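Local coordinates for protein thiosulfate sulfurtransferase TUM1 (Saccharomyces cerevisiae, PDB 3UTN) that accepts persulfide sulfur from the cysteine desulfurase NFS1 and passes it to UBA4 for 2-thiolation of the wobble uridine of tRNAs, at residues A[198-201]-A[202-206]; A[184-188]-A[189-193]; A[131-134]-A[135-139]; A[94-98]-A[99-103]; A[70-73]-A[74-78]. One frame throughout, in Å; residues are numbered along the deposited sequence. Where two conformers were deposited one is given.

Contact 1 (A[198-201]-A[202-206]); sequences GELA and KKFNA
Glu199, just before the short helix 200-203, and Lys203 in its last position lie one turn apart, where the chain leads into strand 205-208 of the C-terminal rhodanese domain. Of the charged contacts, the main one is their salt bridge: the two chains run side by side, and Glu199 OE1 receives Lys203 NZ at 2.7 Å, nearly along its C-O axis. The lysine reaches it through bends at chi2, chi3 and chi4 that bring its ammonium to the glutamate. Lys202 instead sends NZ to Gly198 O at 2.9 Å; this carbonyl, at the Schellman end of the preceding helix, also takes a bond from a water that in turn accepts from Lys202 N. Backbone bonds hold the turn itself, from Lys203 N to Glu199 O (159° at the hydrogen) and, more bent, from Phe204 N to Leu200 O (133°). Apolar contact marks the buried side, where Leu200 continues onto Ile279 and Thr234 of neighbouring strands. There its CG sits 3.7 Å from Ala206 CB, and both terminal methyls flank the same carbon.

Contact 2 (A[184-188]-A[189-193]); sequences EIVDY and EEMFQ
The Tyr188 ring has Phe192 CB over one face, a CH-pi contact 3.9 Å from the centroid and 22° off its normal. The Phe192 ring itself is nearly parallel to it, planes at 18°, but slid so far along that the two barely overlap; Tyr188 OH approaches Phe192 CD1 obliquely at 3.2 Å. Both rings sit anti to their own backbone N (chi1 174° for Tyr188) and leave successive turns of helix 188-196 in the same direction. Edge-to-face contact with Trp321 continues the aromatic cluster from Phe192, and Tyr188 OH bonds to Ser317 OG. A leucine in place of Tyr188 would probably leave that serine without its phenolic partner and Phe192 CB without the flat surface beneath it. Toward the strand end, Val186 CG1 packs against Met191 CG at 3.6 Å. Straight bonds from Met191 N to Asp187 O and from Phe192 N to Tyr188 O start the helix. Glu190 OE1 is tied by a water to Asp187 N, while OE2 pairs with Arg304, so the carboxylate next to Val186 is held at both oxygens and its charge is probably offset.

Contact 3 (A[131-134]-A[135-139]); sequences AWTL and GVMGH
Trp132 and Val136 pack along the last turns of helix 127-136, the helix of a beta-alpha-beta unit in the N-terminal rhodanese domain. This is the tight part: Val136 CG2 lies over one indole face, 3.3 Å from the centroid of the five-membered ring and 18° off its normal. The same methyl is 3.0 Å from Trp132 O. The indole, with CG anti to the backbone N (chi1 171°), lies alongside the valine, and its NE1 bonds to Glu184 OE2. A serine in place of Trp132 would probably leave that carboxylate oxygen without its indole mate and open a gap beside Val136 CG2. Beyond Val136 side chains meet one another more loosely, although the whole contact is buried: Thr133 CG2 and Met137 CG are 4.4 Å apart, and Leu134 CB and His139 CB 4.3 Å. The helix closes in a Schellman motif, with Gly138 at positive phi. Gly138 N bonds to Gly135 O at 2.8 Å, and His139 N reaches back to Leu134 O at 2.9 Å.

Contact 4 (A[94-98]-A[99-103]); sequences MFPTK and KVFDD
An N-cap opens helix 98-107 of the N-terminal rhodanese domain: Thr97 OG1 accepts from Val100 N at 3.0 Å, with 165° at the hydrogen. A chi1 of 63° sets OG1 between the backbone N and the carbonyl carbon, turned toward the amides of the first turn, while Thr97 O takes the N-H of Phe101 at 2.8 Å. Two lysine-aspartate salt bridges follow, each between residues four apart. Lys98 stays extended until a bend at chi4 and brings NZ to Asp102 OD2 at 2.6 Å; Lys98 O accepts from Asp102 N. Lys99 bends earlier, and its NZ meets the syn lone pair of Asp103 OD2 at 2.8 Å. On the apolar flank, Pro96 lays CB 3.9 Å from Val100 CG1 and CG 4.1 Å from Phe101 CB. The first pair has further partners in Ser176, whose O takes Lys98 NZ and whose N reaches Asp102 OD1. Phe101 continues inward onto Leu134 and Pro96 onto Thr133, seating the start of this helix against helix 127-136.

Contact 5 (A[70-73]-A[74-78]); sequences KPRI and PNSIF
Ile73 and Ser76 are the ends of a type II beta turn that brings the chain from helix 63-69 into strand 77-78, an outermost strand of the N-terminal rhodanese sheet. Hydrogen bonding converges on one carbonyl. Ser76 N reaches Ile73 O at 3.1 Å, a weak bond bent to 127° at the hydrogen, as the closing bond of the turn. In the conformer described here, Ser76 OG also lies close to that oxygen, though the separation is too short for its length to be trusted. Tyr119 OH bonds to Ile73 N and, in this conformer, to the serine hydroxyl, tying the turn to strand 115-119. Among the charged groups, Arg72 directs its guanidinium elsewhere: NH1 forms a salt bridge with Asp159 and bonds to the carbonyl of Ser161, NH2 bonds to Phe67 O, and the group makes a cation-pi contact with the Phe67 ring. Its chi1 of 69° puts CG beside Ser76, and the bend at chi3 turns the guanidinium away. Apolar contacts complete the arrangement. The Ile73 and Pro74 side chains cross at about a right angle, with Ile73 CG2 3.5 Å from Pro74 CD, and Arg72 CG lies 3.7 Å from Ser76 CB.

Overall arrangement
All five contacts are local and follow in series along the chain, with none nested or crossing. Contact 5 comes first, closing the turn into edge strand 77-78; contact 4 then starts helix 98-107, and contact 3 ends helix 127-136. Contacts 4 and 3 meet where Phe95 and Phe101 pack on Trp132, Val136 and Met137, whereas contact 5 touches neither. Contact 2 opens the C-terminal rhodanese half, yet Ile185 reaches back to Phe95 and Trp132, joining the two halves. Contact 1 then leads into strand 205-208, its Leu200 and Phe204 touching Met191 and Glu190 of contact 2. Contacts 1 and 5 lie on opposite sides of the chain's centre, about 40 Å apart between centres.

Contact 1 (A[198-201]-A[202-206])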
loop_
_atom_site.group_PDB
_atom_site.type_symbol
_atom_site.label_atom_id
_atom_site.label_comp_id
_atom_site.label_asym_id
_atom_site.label_seq_id
_atom_site.Cartn_x
_atom_site.Cartn_y
_atom_site.Cartn_z
ATOM N N GLY A 198 18.385 -19.119 2.735
ATOM C CA GLY A 198 18.253 -18.933 4.182
ATOM C C GLY A 198 18.825 -17.599 4.605
ATOM O O GLY A 198 19.260 -17.431 5.746
ATOM N N GLU A 199 18.835 -16.662 3.665
ATOM C CA GLU A 199 19.440 -15.358 3.857
ATOM C C GLU A 199 18.388 -14.272 4.004
ATOM O O GLU A 199 18.730 -13.110 4.209
ATOM C CB GLU A 199 20.331 -15.010 2.671
ATOM C CG GLU A 199 21.624 -15.800 2.586
ATOM C CD GLU A 199 22.291 -15.643 1.234
ATOM O OE1 GLU A 199 21.909 -14.719 0.481
ATOM O OE2 GLU A 199 23.189 -16.451 0.919
ATOM N N LEU A 200 17.116 -14.641 3.877
ATOM C CA LEU A 200 16.052 -13.652 3.948
ATOM C C LEU A 200 16.129 -12.867 5.250
ATOM O O LEU A 200 16.296 -11.651 5.221
ATOM C CB LEU A 200 14.667 -14.276 3.763
ATOM C CG LEU A 200 13.532 -13.251 3.855
ATOM C CD1 LEU A 200 13.651 -12.173 2.788
ATOM C CD2 LEU A 200 12.178 -13.929 3.770
ATOM N N ALA A 201 16.033 -13.563 6.380
ATOM C CA ALA A 201 16.104 -12.911 7.683
ATOM C C ALA A 201 17.485 -12.305 7.926
ATOM O O ALA A 201 17.602 -11.269 8.577
ATOM C CB ALA A 201 15.740 -13.879 8.795
ATOM N N LYS A 202 18.517 -12.951 7.382
ATOM C CA LYS A 202 19.898 -12.491 7.520
ATOM C C LYS A 202 20.106 -11.157 6.822
ATOM O O LYS A 202 20.675 -10.235 7.395
ATOM C CB LYS A 202 20.878 -13.515 6.941
ATOM C CG LYS A 202 21.178 -14.707 7.836
ATOM C CD LYS A 202 22.158 -15.658 7.155
ATOM C CE LYS A 202 22.361 -16.936 7.957
ATOM N NZ LYS A 202 21.186 -17.849 7.875
ATOM N N LYS A 203 19.642 -11.064 5.580
ATOM C CA LYS A 203 19.879 -9.885 4.767
ATOM C C LYS A 203 18.778 -8.846 4.919
ATOM O O LYS A 203 18.990 -7.679 4.624
ATOM C CB LYS A 203 20.049 -10.253 3.288
ATOM C CG LYS A 203 21.193 -11.215 2.992
ATOM C CD LYS A 203 22.078 -10.706 1.860
ATOM C CE LYS A 203 21.400 -10.765 0.499
ATOM N NZ LYS A 203 21.468 -12.124 -0.108
ATOM N N PHE A 204 17.603 -9.271 5.373
ATOM C CA PHE A 204 16.450 -8.380 5.413
ATOM C C PHE A 204 15.633 -8.503 6.671
ATOM O O PHE A 204 15.545 -9.562 7.283
ATOM C CB PHE A 204 15.518 -8.633 4.222
ATOM C CG PHE A 204 16.148 -8.357 2.898
ATOM C CD1 PHE A 204 16.812 -9.360 2.212
ATOM C CD2 PHE A 204 16.087 -7.090 2.338
ATOM C CE1 PHE A 204 17.408 -9.102 0.990
ATOM C CE2 PHE A 204 16.675 -6.829 1.114
ATOM C CZ PHE A 204 17.340 -7.836 0.439
ATOM N N ASN A 205 15.029 -7.386 7.041
ATOM C CA ASN A 205 13.856 -7.416 7.865
ATOM C C ASN A 205 12.758 -7.759 6.893
ATOM O O ASN A 205 12.496 -7.021 5.951
ATOM C CB ASN A 205 13.611 -6.050 8.469
ATOM C CG ASN A 205 14.838 -5.507 9.151
ATOM O OD1 ASN A 205 15.342 -6.115 10.085
ATOM N ND2 ASN A 205 15.339 -4.379 8.669
ATOM N N ALA A 206 12.154 -8.915 7.077
ATOM C CA ALA A 206 11.127 -9.317 6.155
ATOM C C ALA A 206 9.854 -9.398 6.949
ATOM O O ALA A 206 9.705 -10.232 7.834
ATOM C CB ALA A 206 11.476 -10.633 5.491
HETATM O O HOH W 1 18.169 -15.509 6.992
#

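Contact 2 (A[184-188]-A[189-193])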
loop_
_atom_site.group_PDB
_atom_site.type_symbol
_atom_site.label_atom_id
_atom_site.label_comp_id
_atom_site.label_asym_id
_atom_site.label_seq_id
_atom_site.Cartn_x
_atom_site.Cartn_y
_atom_site.Cartn_z
ATOM N N GLU A 184 11.810 -1.051 -5.234
ATOM C CA GLU A 184 10.622 -1.036 -4.392
ATOM C C GLU A 184 9.942 -2.370 -4.273
ATOM O O GLU A 184 9.220 -2.621 -3.312
ATOM C CB GLU A 184 9.631 -0.022 -4.943
ATOM C CG GLU A 184 10.086 1.401 -4.717
ATOM C CD GLU A 184 9.973 1.789 -3.262
ATOM O OE1 GLU A 184 10.862 2.497 -2.769
ATOM O OE2 GLU A 184 8.991 1.375 -2.618
ATOM N N ILE A 185 10.152 -3.211 -5.274
ATOM C CA ILE A 185 9.436 -4.460 -5.370
ATOM C C ILE A 185 10.434 -5.590 -5.373
ATOM O O ILE A 185 11.330 -5.637 -6.215
ATOM C CB ILE A 185 8.570 -4.518 -6.642
ATOM C CG1 ILE A 185 7.524 -3.406 -6.607
ATOM C CG2 ILE A 185 7.930 -5.893 -6.803
ATOM C CD1 ILE A 185 6.735 -3.238 -7.876
ATOM N N VAL A 186 10.282 -6.486 -4.411
ATOM C CA VAL A 186 11.038 -7.715 -4.420
ATOM C C VAL A 186 10.241 -8.672 -5.272
ATOM O O VAL A 186 9.044 -8.850 -5.066
ATOM C CB VAL A 186 11.205 -8.321 -3.024
ATOM C CG1 VAL A 186 12.324 -9.345 -3.051
ATOM C CG2 VAL A 186 11.505 -7.239 -2.005
ATOM N N ASP A 187 10.904 -9.253 -6.259
ATOM C CA ASP A 187 10.277 -10.251 -7.089
ATOM C C ASP A 187 10.408 -11.587 -6.394
ATOM O O ASP A 187 11.227 -11.752 -5.484
ATOM C CB ASP A 187 10.924 -10.285 -8.472
ATOM C CG ASP A 187 10.610 -9.052 -9.293
ATOM O OD1 ASP A 187 9.661 -8.316 -8.943
ATOM O OD2 ASP A 187 11.313 -8.823 -10.297
ATOM N N TYR A 188 9.583 -12.534 -6.817
ATOM C CA TYR A 188 9.596 -13.861 -6.249
ATOM C C TYR A 188 10.981 -14.483 -6.311
ATOM O O TYR A 188 11.433 -15.083 -5.340
ATOM C CB TYR A 188 8.623 -14.767 -6.983
ATOM C CG TYR A 188 8.718 -16.178 -6.496
ATOM C CD1 TYR A 188 8.163 -16.543 -5.274
ATOM C CD2 TYR A 188 9.398 -17.147 -7.235
ATOM C CE1 TYR A 188 8.258 -17.837 -4.813
ATOM C CE2 TYR A 188 9.495 -18.447 -6.781
ATOM C CZ TYR A 188 8.922 -18.783 -5.571
ATOM O OH TYR A 188 9.008 -20.066 -5.107
ATOM N N GLU A 189 11.632 -14.346 -7.465
ATOM C CA GLU A 189 12.959 -14.902 -7.693
ATOM C C GLU A 189 13.872 -14.538 -6.530
ATOM O O GLU A 189 14.455 -15.410 -5.893
ATOM C CB GLU A 189 13.538 -14.402 -9.025
ATOM C CG GLU A 189 14.912 -14.970 -9.375
ATOM C CD GLU A 189 15.351 -14.664 -10.798
ATOM O OE1 GLU A 189 15.136 -13.526 -11.271
ATOM O OE2 GLU A 189 15.925 -15.566 -11.448
ATOM N N GLU A 190 13.956 -13.247 -6.231
ATOM C CA GLU A 190 14.785 -12.789 -5.137
ATOM C C GLU A 190 14.272 -13.301 -3.805
ATOM O O GLU A 190 15.048 -13.786 -2.994
ATOM C CB GLU A 190 14.858 -11.273 -5.111
ATOM C CG GLU A 190 15.873 -10.758 -4.113
ATOM C CD GLU A 190 15.826 -9.261 -3.970
ATOM O OE1 GLU A 190 15.159 -8.608 -4.793
ATOM O OE2 GLU A 190 16.449 -8.738 -3.027
ATOM N N MET A 191 12.965 -13.187 -3.587
ATOM C CA MET A 191 12.356 -13.684 -2.363
ATOM C C MET A 191 12.703 -15.141 -2.157
ATOM O O MET A 191 13.175 -15.535 -1.098
ATOM C CB MET A 191 10.840 -13.535 -2.412
ATOM C CG MET A 191 10.379 -12.160 -2.009
ATOM S SD MET A 191 11.059 -11.669 -0.420
ATOM C CE MET A 191 10.134 -12.679 0.727
ATOM N N PHE A 192 12.469 -15.932 -3.193
ATOM C CA PHE A 192 12.731 -17.343 -3.109
ATOM C C PHE A 192 14.201 -17.622 -2.874
ATOM O O PHE A 192 14.531 -18.398 -1.999
ATOM C CB PHE A 192 12.241 -18.093 -4.338
ATOM C CG PHE A 192 12.362 -19.566 -4.195
ATOM C CD1 PHE A 192 11.574 -20.241 -3.275
ATOM C CD2 PHE A 192 13.299 -20.277 -4.933
ATOM C CE1 PHE A 192 11.692 -21.607 -3.119
ATOM C CE2 PHE A 192 13.423 -21.645 -4.778
ATOM C CZ PHE A 192 12.619 -22.311 -3.868
ATOM N N GLN A 193 15.073 -16.975 -3.642
ATOM C CA GLN A 193 16.513 -17.151 -3.456
ATOM C C GLN A 193 16.910 -16.793 -2.034
ATOM O O GLN A 193 17.636 -17.536 -1.389
ATOM C CB GLN A 193 17.328 -16.337 -4.466
ATOM C CG GLN A 193 18.844 -16.472 -4.313
ATOM C CD GLN A 193 19.336 -17.916 -4.187
ATOM O OE1 GLN A 193 18.679 -18.864 -4.629
ATOM N NE2 GLN A 193 20.509 -18.083 -3.584
HETATM O O HOH W 2 13.385 -8.675 -6.654
#

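Contact 3 (A[131-134]-A[135-139])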
loop_
_atom_site.group_PDB
_atom_site.type_symbol
_atom_site.label_atom_id
_atom_site.label_comp_id
_atom_site.label_asym_id
_atom_site.label_seq_id
_atom_site.Cartn_x
_atom_site.Cartn_y
_atom_site.Cartn_z
ATOM N N ALA A 131 -0.685 4.949 -3.341
ATOM C CA ALA A 131 0.304 6.021 -3.258
ATOM C C ALA A 131 1.644 5.461 -3.687
ATOM O O ALA A 131 2.375 6.055 -4.477
ATOM C CB ALA A 131 0.387 6.564 -1.845
ATOM N N TRP A 132 1.937 4.281 -3.176
ATOM C CA TRP A 132 3.169 3.617 -3.475
ATOM C C TRP A 132 3.263 3.280 -4.931
ATOM O O TRP A 132 4.283 3.526 -5.544
ATOM C CB TRP A 132 3.259 2.400 -2.611
ATOM C CG TRP A 132 4.370 1.484 -2.947
ATOM C CD1 TRP A 132 5.714 1.619 -2.631
ATOM C CD2 TRP A 132 4.259 0.223 -3.647
ATOM N NE1 TRP A 132 6.423 0.549 -3.089
ATOM C CE2 TRP A 132 5.610 -0.327 -3.708
ATOM C CE3 TRP A 132 3.215 -0.478 -4.222
ATOM C CZ2 TRP A 132 5.878 -1.528 -4.321
ATOM C CZ3 TRP A 132 3.499 -1.696 -4.833
ATOM C CH2 TRP A 132 4.800 -2.200 -4.886
ATOM N N THR A 133 2.187 2.745 -5.495
ATOM C CA THR A 133 2.137 2.440 -6.924
ATOM C C THR A 133 2.412 3.684 -7.759
ATOM O O THR A 133 3.236 3.662 -8.671
ATOM C CB THR A 133 0.779 1.848 -7.313
ATOM O OG1 THR A 133 0.579 0.651 -6.565
ATOM C CG2 THR A 133 0.727 1.532 -8.810
ATOM N N LEU A 134 1.714 4.765 -7.437
ATOM C CA LEU A 134 1.942 6.044 -8.085
ATOM C C LEU A 134 3.394 6.448 -7.966
ATOM O O LEU A 134 4.029 6.788 -8.955
ATOM C CB LEU A 134 1.054 7.113 -7.462
ATOM C CG LEU A 134 -0.434 6.867 -7.677
ATOM C CD1 LEU A 134 -1.218 7.836 -6.821
ATOM C CD2 LEU A 134 -0.795 7.013 -9.147
ATOM N N GLY A 135 3.909 6.387 -6.744
ATOM C CA GLY A 135 5.302 6.701 -6.471
ATOM C C GLY A 135 6.238 5.773 -7.208
ATOM O O GLY A 135 7.176 6.228 -7.851
ATOM N N VAL A 136 5.981 4.470 -7.132
ATOM C CA VAL A 136 6.848 3.498 -7.788
ATOM C C VAL A 136 6.863 3.769 -9.277
ATOM O O VAL A 136 7.903 3.692 -9.914
ATOM C CB VAL A 136 6.430 2.047 -7.514
ATOM C CG1 VAL A 136 7.207 1.083 -8.398
ATOM C CG2 VAL A 136 6.676 1.709 -6.060
ATOM N N MET A 137 5.703 4.124 -9.811
ATOM C CA MET A 137 5.587 4.439 -11.214
ATOM C C MET A 137 6.116 5.823 -11.530
ATOM O O MET A 137 5.882 6.347 -12.612
ATOM C CB MET A 137 4.144 4.289 -11.665
ATOM C CG MET A 137 3.717 2.846 -11.824
ATOM S SD MET A 137 4.925 1.886 -12.755
ATOM C CE MET A 137 4.854 2.661 -14.369
ATOM N N GLY A 138 6.829 6.404 -10.574
ATOM C CA GLY A 138 7.600 7.608 -10.806
ATOM C C GLY A 138 6.769 8.861 -10.845
ATOM O O GLY A 138 7.218 9.890 -11.346
ATOM N N HIS A 139 5.550 8.800 -10.329
ATOM C CA HIS A 139 4.781 10.016 -10.286
ATOM C C HIS A 139 5.456 10.956 -9.340
ATOM O O HIS A 139 5.737 10.586 -8.206
ATOM C CB HIS A 139 3.338 9.796 -9.908
ATOM C CG HIS A 139 2.499 11.007 -10.153
ATOM N ND1 HIS A 139 1.966 11.269 -11.343
ATOM C CD2 HIS A 139 2.182 12.076 -9.333
ATOM C CE1 HIS A 139 1.296 12.425 -11.288
ATOM N NE2 HIS A 139 1.432 12.921 -10.057
#

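Contact 4 (A[94-98]-A[99-103])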
loop_
_atom_site.group_PDB
_atom_site.type_symbol
_atom_site.label_atom_id
_atom_site.label_comp_id
_atom_site.label_asym_id
_atom_site.label_seq_id
_atom_site.Cartn_x
_atom_site.Cartn_y
_atom_site.Cartn_z
ATOM N N MET A 94 -1.039 -7.534 -8.221
ATOM C CA MET A 94 0.311 -7.446 -8.705
ATOM C C MET A 94 0.493 -6.096 -9.332
ATOM O O MET A 94 -0.401 -5.582 -10.001
ATOM C CB MET A 94 0.623 -8.563 -9.691
ATOM C CG MET A 94 0.704 -9.918 -9.013
ATOM S SD MET A 94 1.721 -9.868 -7.529
ATOM C CE MET A 94 3.344 -9.650 -8.262
ATOM N N PHE A 95 1.658 -5.525 -9.090
ATOM C CA PHE A 95 1.959 -4.197 -9.549
ATOM C C PHE A 95 1.623 -4.060 -11.020
ATOM O O PHE A 95 1.931 -4.956 -11.808
ATOM C CB PHE A 95 3.424 -3.893 -9.328
ATOM C CG PHE A 95 3.710 -2.440 -9.293
ATOM C CD1 PHE A 95 3.446 -1.710 -8.145
ATOM C CD2 PHE A 95 4.198 -1.792 -10.412
ATOM C CE1 PHE A 95 3.691 -0.356 -8.107
ATOM C CE2 PHE A 95 4.439 -0.436 -10.381
ATOM C CZ PHE A 95 4.180 0.284 -9.234
ATOM N N PRO A 96 0.969 -2.949 -11.395
ATOM C CA PRO A 96 0.594 -2.835 -12.791
ATOM C C PRO A 96 1.808 -2.708 -13.685
ATOM O O PRO A 96 2.873 -2.275 -13.244
ATOM C CB PRO A 96 -0.226 -1.541 -12.836
ATOM C CG PRO A 96 0.235 -0.758 -11.660
ATOM C CD PRO A 96 0.504 -1.794 -10.607
ATOM N N THR A 97 1.638 -3.102 -14.936
ATOM C CA THR A 97 2.619 -2.811 -15.954
ATOM C C THR A 97 2.616 -1.309 -16.175
ATOM O O THR A 97 1.619 -0.622 -15.898
ATOM C CB THR A 97 2.270 -3.505 -17.280
ATOM O OG1 THR A 97 1.026 -2.988 -17.765
ATOM C CG2 THR A 97 2.151 -5.013 -17.091
ATOM N N LYS A 98 3.742 -0.805 -16.665
ATOM C CA LYS A 98 3.873 0.583 -17.058
ATOM C C LYS A 98 2.669 1.029 -17.882
ATOM O O LYS A 98 2.095 2.088 -17.622
ATOM C CB LYS A 98 5.157 0.764 -17.859
ATOM C CG LYS A 98 5.548 2.204 -18.120
ATOM C CD LYS A 98 6.542 2.270 -19.270
ATOM C CE LYS A 98 7.056 3.683 -19.472
ATOM N NZ LYS A 98 5.936 4.647 -19.648
ATOM N N LYS A 99 2.280 0.201 -18.855
ATOM C CA LYS A 99 1.186 0.532 -19.764
ATOM C C LYS A 99 -0.158 0.613 -19.048
ATOM O O LYS A 99 -0.863 1.608 -19.174
ATOM C CB LYS A 99 1.121 -0.450 -20.938
ATOM C CG LYS A 99 -0.201 -0.419 -21.693
ATOM C CD LYS A 99 -0.062 -0.864 -23.138
ATOM C CE LYS A 99 -0.040 0.331 -24.078
ATOM N NZ LYS A 99 -1.358 1.029 -24.118
ATOM N N VAL A 100 -0.507 -0.427 -18.297
ATOM C CA VAL A 100 -1.736 -0.411 -17.511
ATOM C C VAL A 100 -1.731 0.819 -16.610
ATOM O O VAL A 100 -2.716 1.543 -16.537
ATOM C CB VAL A 100 -1.924 -1.713 -16.704
ATOM C CG1 VAL A 100 -2.940 -1.534 -15.582
ATOM C CG2 VAL A 100 -2.360 -2.837 -17.633
ATOM N N PHE A 101 -0.602 1.081 -15.963
ATOM C CA PHE A 101 -0.514 2.238 -15.103
ATOM C C PHE A 101 -0.719 3.540 -15.864
ATOM O O PHE A 101 -1.564 4.342 -15.497
ATOM C CB PHE A 101 0.807 2.297 -14.366
ATOM C CG PHE A 101 0.912 3.485 -13.478
ATOM C CD1 PHE A 101 0.303 3.479 -12.227
ATOM C CD2 PHE A 101 1.575 4.634 -13.906
ATOM C CE1 PHE A 101 0.384 4.584 -11.404
ATOM C CE2 PHE A 101 1.657 5.739 -13.084
ATOM C CZ PHE A 101 1.059 5.714 -11.831
ATOM N N ASP A 102 0.067 3.743 -16.918
ATOM C CA ASP A 102 -0.023 4.955 -17.719
ATOM C C ASP A 102 -1.411 5.136 -18.292
ATOM O O ASP A 102 -1.960 6.233 -18.253
ATOM C CB ASP A 102 1.008 4.936 -18.839
ATOM C CG ASP A 102 2.411 5.080 -18.324
ATOM O OD1 ASP A 102 2.570 5.389 -17.120
ATOM O OD2 ASP A 102 3.354 4.878 -19.113
ATOM N N ASP A 103 -1.972 4.048 -18.811
ATOM C CA ASP A 103 -3.313 4.073 -19.374
ATOM C C ASP A 103 -4.310 4.457 -18.312
ATOM O O ASP A 103 -5.174 5.284 -18.554
ATOM C CB ASP A 103 -3.671 2.724 -19.993
ATOM C CG ASP A 103 -2.918 2.472 -21.282
ATOM O OD1 ASP A 103 -2.257 3.414 -21.759
ATOM O OD2 ASP A 103 -2.974 1.342 -21.806
#

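Contact 5 (A[70-73]-A[74-78])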
loop_
_atom_site.group_PDB
_atom_site.type_symbol
_atom_site.label_atom_id
_atom_site.label_comp_id
_atom_site.label_asym_id
_atom_site.label_seq_id
_atom_site.Cartn_x
_atom_site.Cartn_y
_atom_site.Cartn_z
ATOM N N LYS A 70 -20.206 8.364 -2.431
ATOM C CA LYS A 70 -19.870 8.782 -1.087
ATOM C C LYS A 70 -18.897 9.933 -1.158
ATOM O O LYS A 70 -18.148 10.060 -2.135
ATOM C CB LYS A 70 -19.313 7.618 -0.274
ATOM C CG LYS A 70 -20.383 6.615 0.117
ATOM C CD LYS A 70 -19.799 5.487 0.944
ATOM C CE LYS A 70 -20.881 4.518 1.394
ATOM N NZ LYS A 70 -21.561 3.897 0.227
ATOM N N PRO A 71 -18.913 10.793 -0.135
ATOM C CA PRO A 71 -18.113 11.995 -0.239
ATOM C C PRO A 71 -16.665 11.666 -0.536
ATOM O O PRO A 71 -16.103 10.706 -0.008
ATOM C CB PRO A 71 -18.263 12.634 1.136
ATOM C CG PRO A 71 -19.595 12.154 1.613
ATOM C CD PRO A 71 -19.634 10.728 1.150
ATOM N N ARG A 72 -16.077 12.438 -1.426
ATOM C CA ARG A 72 -14.690 12.248 -1.741
ATOM C C ARG A 72 -14.012 13.554 -1.439
ATOM O O ARG A 72 -14.666 14.573 -1.242
ATOM C CB ARG A 72 -14.520 11.869 -3.216
ATOM C CG ARG A 72 -14.838 12.982 -4.191
ATOM C CD ARG A 72 -15.172 12.420 -5.569
ATOM N NE ARG A 72 -16.322 11.540 -5.468
ATOM C CZ ARG A 72 -17.580 11.959 -5.427
ATOM N NH1 ARG A 72 -17.864 13.255 -5.519
ATOM N NH2 ARG A 72 -18.554 11.078 -5.314
ATOM N N ILE A 73 -12.695 13.529 -1.397
ATOM C CA ILE A 73 -11.966 14.764 -1.360
ATOM C C ILE A 73 -12.239 15.407 -2.711
ATOM O O ILE A 73 -12.189 14.724 -3.731
ATOM C CB ILE A 73 -10.473 14.514 -1.174
ATOM C CG1 ILE A 73 -10.233 13.689 0.096
ATOM C CG2 ILE A 73 -9.735 15.837 -1.130
ATOM C CD1 ILE A 73 -8.774 13.521 0.454
ATOM N N PRO A 74 -12.569 16.707 -2.723
ATOM C CA PRO A 74 -12.871 17.378 -3.976
ATOM C C PRO A 74 -11.842 17.041 -5.047
ATOM O O PRO A 74 -10.664 16.889 -4.742
ATOM C CB PRO A 74 -12.779 18.851 -3.595
ATOM C CG PRO A 74 -13.268 18.875 -2.186
ATOM C CD PRO A 74 -12.711 17.617 -1.571
ATOM N N ASN A 75 -12.299 16.906 -6.287
ATOM C CA ASN A 75 -11.417 16.738 -7.436
ATOM C C ASN A 75 -10.729 15.391 -7.444
ATOM O O ASN A 75 -9.752 15.187 -8.161
ATOM C CB ASN A 75 -10.378 17.861 -7.479
ATOM C CG ASN A 75 -10.997 19.223 -7.269
ATOM O OD1 ASN A 75 -12.064 19.514 -7.801
ATOM N ND2 ASN A 75 -10.339 20.056 -6.477
ATOM N N SER A 76 -11.249 14.475 -6.637
ATOM C CA SER A 76 -10.697 13.137 -6.545
ATOM C C SER A 76 -10.838 12.399 -7.849
ATOM O O SER A 76 -11.807 12.577 -8.569
ATOM C CB SER A 76 -11.404 12.320 -5.480
ATOM O OG SER A 76 -10.986 12.702 -4.189
ATOM N N ILE A 77 -9.857 11.569 -8.138
ATOM C CA ILE A 77 -10.041 10.555 -9.122
ATOM C C ILE A 77 -10.152 9.305 -8.295
ATOM O O ILE A 77 -9.760 9.264 -7.117
ATOM C CB ILE A 77 -8.861 10.433 -10.091
ATOM C CG1 ILE A 77 -7.573 10.116 -9.325
ATOM C CG2 ILE A 77 -8.749 11.697 -10.921
ATOM C CD1 ILE A 77 -6.395 9.820 -10.211
ATOM N N PHE A 78 -10.713 8.286 -8.903
ATOM C CA PHE A 78 -10.734 7.014 -8.279
ATOM C C PHE A 78 -9.600 6.220 -8.880
ATOM O O PHE A 78 -9.463 6.146 -10.094
ATOM C CB PHE A 78 -12.055 6.327 -8.535
ATOM C CG PHE A 78 -12.093 4.933 -8.039
ATOM C CD1 PHE A 78 -12.108 4.672 -6.672
ATOM C CD2 PHE A 78 -12.094 3.873 -8.931
ATOM C CE1 PHE A 78 -12.134 3.375 -6.206
ATOM C CE2 PHE A 78 -12.127 2.572 -8.466
ATOM C CZ PHE A 78 -12.144 2.325 -7.105
#